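PDB 6KUN: 2-oxoglutarate-dependent dioxygenase DAO from Oryza sativa subsp. indica, which probably catalyses the Fe(II)- and 2-oxoglutarate-dependent, irreversible oxidation of the auxin indole-3-acetic acid to inactive 2-oxoindole-3-acetic acid. Local coordinates for residues Leu85-Leu91 with Phe153-Asn159; Glu186-Gly190 with Ala238-Arg242. One frame throughout, in Å; residues are numbered along the deposited sequence.

Contact 1: Leu85-Leu91 with Phe153-Asn159; sequences LYEAFGL and FRMNRYN. With AKG (2-oxoglutaric acid), chain G; IAC (1H-indol-3-ylacetic acid), chain H.
The strand portions 86-91 and 153-158, parts of strands 86-92 and 151-158, run antiparallel (169°) with axes 4.7 Å apart, each residue i facing 244−i. F153, the first residue of its segment, forms a hydrogen-bonded pair with L91: F153 N to L91 O is 2.9 Å, L91 N to F153 O 2.8 Å. R154 faces G90, a non-hydrogen-bonded pair with CA atoms only 4.4 Å apart; its guanidinium reaches the bound indole-3-acetic acid edge-on, NH2 lying 3.2 Å from IAC O3. M155 pairs with F89 through two 2.8 Å bonds (M155 N to F89 O, F89 N to M155 O), and its CE packs 3.4 Å from F89 CB. These strands belong to the large sheet of the jelly-roll core of 2-oxoglutarate oxygenases, where strand 242-249 flanks 151-158 on the side away from 86-92. N156, opposite A88, accepts the Y86 hydroxyl (OH to OD1, 2.7 Å), while its ND2 bonds S244. R157 N to E87 O and E87 N to R157 O are both 2.9 Å, and R157 NH2 meets E87 OE1 at 2.9 Å in a salt bridge; E87 OE2 turns to K64 and Y76. Y158 (chi1 m) sets one ring face against Y86 CD1, 3.4 Å from Y158 CE2, and gives a very short 2.5 Å bond from OH to AKG O4. N159 N donates to L85 O (2.7 Å), and N159 ND2 to E87 OE1 (2.8 Å).

Contact 2: Glu186-Gly190 with Ala238-Arg242; sequences ECVGG and AAVPR. With AKG (2-oxoglutaric acid), chain G.
The 2-oxoglutarate pocket supplies the frame of this contact: R242 is the arginine of the Arg-X-Ser motif, completed by S244, that holds the distal carboxylate of the cosubstrate in this oxygenase family. Its side chain is extended, with chi1 to chi3 all t, and turns at chi4 (-75°) so that NH1 and NH2 each donate to AKG O3 at 2.5 Å; the modelled place of that oxygen is less certain. Along the way the arginine passes segment 186-190, G189 O lying 3.1 Å from R242 CD. Neither segment forms regular structure across the contact, and no backbone pairing joins them; the one CA register is V188 to R242, 5.6 Å. Both are connections between the two sheets of the jelly roll: segment 186-190 leads into strand 191-194, and segment 238-242 runs into strand 242-249. V188 (chi1 t) points toward the other loop: its CG2 touches V240 CG2 at 3.3 Å, and its CG1 lies 3.6 Å from R242 CB and 4.4 Å from A238 CB. G190 then takes positive phi (109/-24), where a CB would collide with the preceding carbonyl. C187, exposed and taking no part in the contact itself, forms a disulfide with C187 of the second subunit.

How the contacts relate
From the N terminus, contact 1 comes first: between its segments lie 61 residues, 38 of them helical, including helices 97-106 and 111-138, and strand 151-158 returns to close the loop within the large sheet. Contact 2 opens later and closes a 47-residue loop that carries strands 191-194, 201-203, 211-215 and 232-235, so the two lie in series, neither nesting nor crossing. Their centres are 14 Å apart, yet they touch where strand 151-158 meets strand 242-249: Y158 N lies 3.0 Å from R242 O, a probable hydrogen bond. Y158, through O4, and R242, through O3, bind the same distal carboxylate of 2-oxoglutarate.

Contact 1: Leu85-Leu91 with Phe153-Asn159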
loop_
_atom_site.group_PDB
_atom_site.type_symbol
_atom_site.label_atom_id
_atom_site.label_comp_id
_atom_site.label_asym_id
_atom_site.label_seq_id
_atom_site.Cartn_x
_atom_site.Cartn_y
_atom_site.Cartn_z
ATOM N N LEU B 85 -6.507 -0.785 -23.634
ATOM C CA LEU B 85 -5.565 -0.900 -22.585
ATOM C C LEU B 85 -6.188 -1.590 -21.337
ATOM O O LEU B 85 -5.544 -1.747 -20.338
ATOM C CB LEU B 85 -5.013 0.460 -22.233
ATOM C CG LEU B 85 -4.217 1.356 -23.190
ATOM C CD1 LEU B 85 -3.645 2.529 -22.435
ATOM C CD2 LEU B 85 -3.139 0.634 -23.951
ATOM N N TYR B 86 -7.444 -1.994 -21.443
ATOM C CA TYR B 86 -8.238 -2.496 -20.330
ATOM C C TYR B 86 -8.386 -4.006 -20.414
ATOM O O TYR B 86 -8.659 -4.546 -21.486
ATOM C CB TYR B 86 -9.611 -1.826 -20.328
ATOM C CG TYR B 86 -10.590 -2.360 -19.304
ATOM C CD1 TYR B 86 -10.380 -2.163 -17.943
ATOM C CD2 TYR B 86 -11.727 -3.044 -19.690
ATOM C CE1 TYR B 86 -11.265 -2.638 -17.007
ATOM C CE2 TYR B 86 -12.632 -3.524 -18.747
ATOM C CZ TYR B 86 -12.387 -3.314 -17.406
ATOM O OH TYR B 86 -13.250 -3.767 -16.442
ATOM N N GLU B 87 -8.157 -4.682 -19.289
ATOM C CA GLU B 87 -8.447 -6.104 -19.145
ATOM C C GLU B 87 -9.018 -6.316 -17.750
ATOM O O GLU B 87 -8.844 -5.486 -16.856
ATOM C CB GLU B 87 -7.214 -6.977 -19.403
ATOM C CG GLU B 87 -6.158 -6.958 -18.321
ATOM C CD GLU B 87 -4.860 -7.634 -18.769
ATOM O OE1 GLU B 87 -3.837 -6.918 -18.892
ATOM O OE2 GLU B 87 -4.849 -8.877 -19.006
ATOM N N ALA B 88 -9.720 -7.422 -17.575
ATOM C CA ALA B 88 -10.439 -7.580 -16.329
ATOM C C ALA B 88 -10.856 -9.022 -16.120
ATOM O O ALA B 88 -10.826 -9.845 -17.038
ATOM C CB ALA B 88 -11.678 -6.677 -16.294
ATOM N N PHE B 89 -11.224 -9.302 -14.866
ATOM C CA PHE B 89 -11.886 -10.530 -14.445
ATOM C C PHE B 89 -13.186 -10.108 -13.801
ATOM O O PHE B 89 -13.167 -9.273 -12.878
ATOM C CB PHE B 89 -11.060 -11.318 -13.404
ATOM C CG PHE B 89 -9.779 -11.889 -13.922
ATOM C CD1 PHE B 89 -8.635 -11.111 -14.016
ATOM C CD2 PHE B 89 -9.695 -13.248 -14.225
ATOM C CE1 PHE B 89 -7.426 -11.660 -14.446
ATOM C CE2 PHE B 89 -8.502 -13.811 -14.659
ATOM C CZ PHE B 89 -7.368 -13.031 -14.768
ATOM N N GLY B 90 -14.298 -10.644 -14.279
ATOM C CA GLY B 90 -15.606 -10.336 -13.739
ATOM C C GLY B 90 -16.339 -11.575 -13.276
ATOM O O GLY B 90 -16.202 -12.655 -13.872
ATOM N N LEU B 91 -17.153 -11.396 -12.248
ATOM C CA LEU B 91 -17.896 -12.462 -11.592
ATOM C C LEU B 91 -19.311 -11.978 -11.344
ATOM O O LEU B 91 -19.528 -11.053 -10.568
ATOM C CB LEU B 91 -17.236 -12.857 -10.286
ATOM C CG LEU B 91 -17.782 -14.059 -9.518
ATOM C CD1 LEU B 91 -17.077 -14.038 -8.133
ATOM C CD2 LEU B 91 -19.248 -14.152 -9.336
ATOM N N PHE B 153 -18.798 -8.514 -9.351
ATOM C CA PHE B 153 -17.483 -8.299 -8.764
ATOM C C PHE B 153 -16.523 -8.186 -9.928
ATOM O O PHE B 153 -16.555 -9.030 -10.827
ATOM C CB PHE B 153 -17.095 -9.454 -7.840
ATOM C CG PHE B 153 -15.717 -9.303 -7.207
ATOM C CD1 PHE B 153 -15.477 -8.328 -6.259
ATOM C CD2 PHE B 153 -14.693 -10.166 -7.538
ATOM C CE1 PHE B 153 -14.225 -8.202 -5.668
ATOM C CE2 PHE B 153 -13.456 -10.039 -6.947
ATOM C CZ PHE B 153 -13.216 -9.076 -6.027
ATOM N N ARG B 154 -15.715 -7.136 -9.951
ATOM C CA ARG B 154 -14.771 -6.946 -11.058
ATOM C C ARG B 154 -13.372 -6.623 -10.533
ATOM O O ARG B 154 -13.197 -5.861 -9.574
ATOM C CB ARG B 154 -15.234 -5.843 -11.976
ATOM C CG ARG B 154 -15.015 -6.046 -13.431
ATOM C CD ARG B 154 -15.433 -4.778 -14.199
ATOM N NE ARG B 154 -16.835 -4.772 -14.624
ATOM C CZ ARG B 154 -17.476 -3.690 -15.067
ATOM N NH1 ARG B 154 -16.848 -2.520 -15.125
ATOM N NH2 ARG B 154 -18.746 -3.772 -15.438
ATOM N N MET B 155 -12.385 -7.250 -11.145
ATOM C CA MET B 155 -10.971 -6.943 -10.950
ATOM C C MET B 155 -10.492 -6.368 -12.267
ATOM O O MET B 155 -10.741 -6.972 -13.327
ATOM C CB MET B 155 -10.183 -8.187 -10.540
ATOM C CG MET B 155 -10.570 -8.712 -9.160
ATOM S SD MET B 155 -9.887 -10.364 -8.768
ATOM C CE MET B 155 -10.682 -11.429 -10.001
ATOM N N ASN B 156 -9.876 -5.187 -12.208
ATOM C CA ASN B 156 -9.563 -4.445 -13.426
ATOM C C ASN B 156 -8.063 -4.129 -13.501
ATOM O O ASN B 156 -7.417 -3.844 -12.489
ATOM C CB ASN B 156 -10.309 -3.087 -13.527
ATOM C CG ASN B 156 -11.797 -3.176 -13.181
ATOM O OD1 ASN B 156 -12.576 -3.810 -13.878
ATOM N ND2 ASN B 156 -12.192 -2.498 -12.104
ATOM N N ARG B 157 -7.543 -4.080 -14.723
ATOM C CA ARG B 157 -6.206 -3.551 -14.967
ATOM C C ARG B 157 -6.220 -2.684 -16.213
ATOM O O ARG B 157 -6.688 -3.111 -17.273
ATOM C CB ARG B 157 -5.185 -4.671 -15.129
ATOM C CG ARG B 157 -3.774 -4.199 -15.195
ATOM C CD ARG B 157 -2.807 -5.350 -15.074
ATOM N NE ARG B 157 -2.522 -5.987 -16.345
ATOM C CZ ARG B 157 -1.374 -6.616 -16.622
ATOM N NH1 ARG B 157 -0.423 -6.674 -15.710
ATOM N NH2 ARG B 157 -1.189 -7.174 -17.804
ATOM N N TYR B 158 -5.721 -1.460 -16.076
ATOM C CA TYR B 158 -5.538 -0.536 -17.205
ATOM C C TYR B 158 -4.041 -0.472 -17.482
ATOM O O TYR B 158 -3.256 -0.075 -16.617
ATOM C CB TYR B 158 -6.139 0.849 -16.911
ATOM C CG TYR B 158 -7.604 0.791 -16.483
ATOM C CD1 TYR B 158 -7.952 0.382 -15.201
ATOM C CD2 TYR B 158 -8.630 1.124 -17.358
ATOM C CE1 TYR B 158 -9.269 0.304 -14.802
ATOM C CE2 TYR B 158 -9.954 1.045 -16.972
ATOM C CZ TYR B 158 -10.266 0.640 -15.688
ATOM O OH TYR B 158 -11.580 0.564 -15.280
ATOM N N ASN B 159 -3.640 -0.914 -18.663
ATOM C CA ASN B 159 -2.223 -1.060 -18.991
ATOM C C ASN B 159 -1.683 0.233 -19.584
ATOM O O ASN B 159 -1.466 0.378 -20.785
ATOM C CB ASN B 159 -2.034 -2.240 -19.928
ATOM C CG ASN B 159 -2.318 -3.540 -19.239
ATOM O OD1 ASN B 159 -1.692 -3.845 -18.225
ATOM N ND2 ASN B 159 -3.292 -4.286 -19.747
HETATM C C1 AKG G . -16.265 2.324 -12.498
HETATM O O1 AKG G . -16.036 2.142 -11.283
HETATM O O2 AKG G . -17.338 1.965 -13.030
HETATM C C2 AKG G . -15.251 2.976 -13.322
HETATM O O5 AKG G . -15.510 4.015 -13.906
HETATM C C3 AKG G . -13.879 2.357 -13.445
HETATM C C4 AKG G . -13.429 1.843 -12.083
HETATM C C5 AKG G . -12.047 1.247 -12.202
HETATM O O3 AKG G . -11.099 1.819 -11.619
HETATM O O4 AKG G . -11.902 0.205 -12.876
HETATM C C IAC H . -24.141 -0.421 -19.005
HETATM C C1 IAC H . -23.392 -1.508 -19.308
HETATM C C2 IAC H . -22.482 -1.478 -20.394
HETATM C C3 IAC H . -22.354 -0.334 -21.144
HETATM C C4 IAC H . -23.111 0.779 -20.824
HETATM C C5 IAC H . -24.003 0.716 -19.783
HETATM C C7 IAC H . -23.707 -2.475 -18.431
HETATM C C8 IAC H . -24.670 -2.000 -17.560
HETATM C C17 IAC H . -23.232 -3.914 -18.249
HETATM C C18 IAC H . -21.922 -4.013 -17.489
HETATM N N IAC H . -24.938 -0.718 -17.924
HETATM O O2 IAC H . -21.103 -4.912 -17.827
HETATM O O3 IAC H . -21.673 -3.233 -16.529
#

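Contact 2: Glu186-Gly190 with Ala238-Arg242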
loop_
_atom_site.group_PDB
_atom_site.type_symbol
_atom_site.label_atom_id
_atom_site.label_comp_id
_atom_site.label_asym_id
_atom_site.label_seq_id
_atom_site.Cartn_x
_atom_site.Cartn_y
_atom_site.Cartn_z
ATOM N N GLU B 186 -3.581 2.241 -4.745
ATOM C CA GLU B 186 -2.995 3.243 -3.864
ATOM C C GLU B 186 -2.005 4.138 -4.601
ATOM O O GLU B 186 -1.902 5.328 -4.300
ATOM C CB GLU B 186 -2.271 2.567 -2.695
ATOM C CG GLU B 186 -3.086 1.544 -1.935
ATOM C CD GLU B 186 -2.274 0.868 -0.839
ATOM O OE1 GLU B 186 -2.537 -0.321 -0.562
ATOM O OE2 GLU B 186 -1.370 1.530 -0.266
ATOM N N CYS B 187 -1.290 3.594 -5.575
ATOM C CA CYS B 187 -0.229 4.340 -6.235
ATOM C C CYS B 187 -0.702 5.127 -7.438
ATOM O O CYS B 187 -0.169 6.204 -7.708
ATOM C CB CYS B 187 0.875 3.372 -6.651
ATOM S SG CYS B 187 1.335 2.320 -5.251
ATOM N N VAL B 188 -1.689 4.622 -8.159
ATOM C CA VAL B 188 -2.153 5.211 -9.403
ATOM C C VAL B 188 -3.588 5.652 -9.146
ATOM O O VAL B 188 -4.474 4.806 -8.940
ATOM C CB VAL B 188 -2.081 4.215 -10.571
ATOM C CG1 VAL B 188 -2.337 4.920 -11.877
ATOM C CG2 VAL B 188 -0.724 3.492 -10.567
ATOM N N GLY B 189 -3.803 6.950 -9.113
ATOM C CA GLY B 189 -5.149 7.465 -8.964
ATOM C C GLY B 189 -5.848 7.522 -10.303
ATOM O O GLY B 189 -5.873 6.548 -11.063
ATOM N N GLY B 190 -6.408 8.679 -10.616
ATOM C CA GLY B 190 -7.059 8.897 -11.887
ATOM C C GLY B 190 -8.568 9.009 -11.819
ATOM O O GLY B 190 -9.160 9.594 -12.733
ATOM N N ALA B 238 -0.426 8.404 -14.755
ATOM C CA ALA B 238 0.928 7.890 -14.600
ATOM C C ALA B 238 1.173 6.818 -15.640
ATOM O O ALA B 238 0.233 6.252 -16.213
ATOM C CB ALA B 238 1.159 7.320 -13.197
ATOM N N ALA B 239 2.455 6.531 -15.872
ATOM C CA ALA B 239 2.860 5.578 -16.896
ATOM C C ALA B 239 2.988 4.156 -16.366
ATOM O O ALA B 239 3.796 3.380 -16.886
ATOM C CB ALA B 239 4.189 6.023 -17.527
ATOM N N VAL B 240 2.240 3.804 -15.327
ATOM C CA VAL B 240 2.253 2.439 -14.798
ATOM C C VAL B 240 0.836 1.871 -14.766
ATOM O O VAL B 240 -0.139 2.628 -14.684
ATOM C CB VAL B 240 2.887 2.404 -13.394
ATOM C CG1 VAL B 240 4.267 3.025 -13.437
ATOM C CG2 VAL B 240 2.017 3.171 -12.404
ATOM N N PRO B 241 0.669 0.556 -14.868
ATOM C CA PRO B 241 -0.684 -0.020 -14.836
ATOM C C PRO B 241 -1.447 0.359 -13.570
ATOM O O PRO B 241 -0.890 0.372 -12.469
ATOM C CB PRO B 241 -0.433 -1.529 -14.886
ATOM C CG PRO B 241 0.953 -1.683 -15.432
ATOM C CD PRO B 241 1.721 -0.457 -15.040
ATOM N N ARG B 242 -2.740 0.624 -13.733
ATOM C CA ARG B 242 -3.626 0.895 -12.606
ATOM C C ARG B 242 -4.555 -0.294 -12.359
ATOM O O ARG B 242 -5.302 -0.706 -13.246
ATOM C CB ARG B 242 -4.446 2.161 -12.860
ATOM C CG ARG B 242 -5.587 2.370 -11.877
ATOM C CD ARG B 242 -6.301 3.686 -12.132
ATOM N NE ARG B 242 -7.448 3.867 -11.247
ATOM C CZ ARG B 242 -8.608 3.235 -11.389
ATOM N NH1 ARG B 242 -8.780 2.376 -12.385
ATOM N NH2 ARG B 242 -9.598 3.461 -10.536
HETATM C C1 AKG G . -16.265 2.324 -12.498
HETATM O O1 AKG G . -16.036 2.142 -11.283
HETATM O O2 AKG G . -17.338 1.965 -13.030
HETATM C C2 AKG G . -15.251 2.976 -13.322
HETATM O O5 AKG G . -15.510 4.015 -13.906
HETATM C C3 AKG G . -13.879 2.357 -13.445
HETATM C C4 AKG G . -13.429 1.843 -12.083
HETATM C C5 AKG G . -12.047 1.247 -12.202
HETATM O O3 AKG G . -11.099 1.819 -11.619
HETATM O O4 AKG G . -11.902 0.205 -12.876
#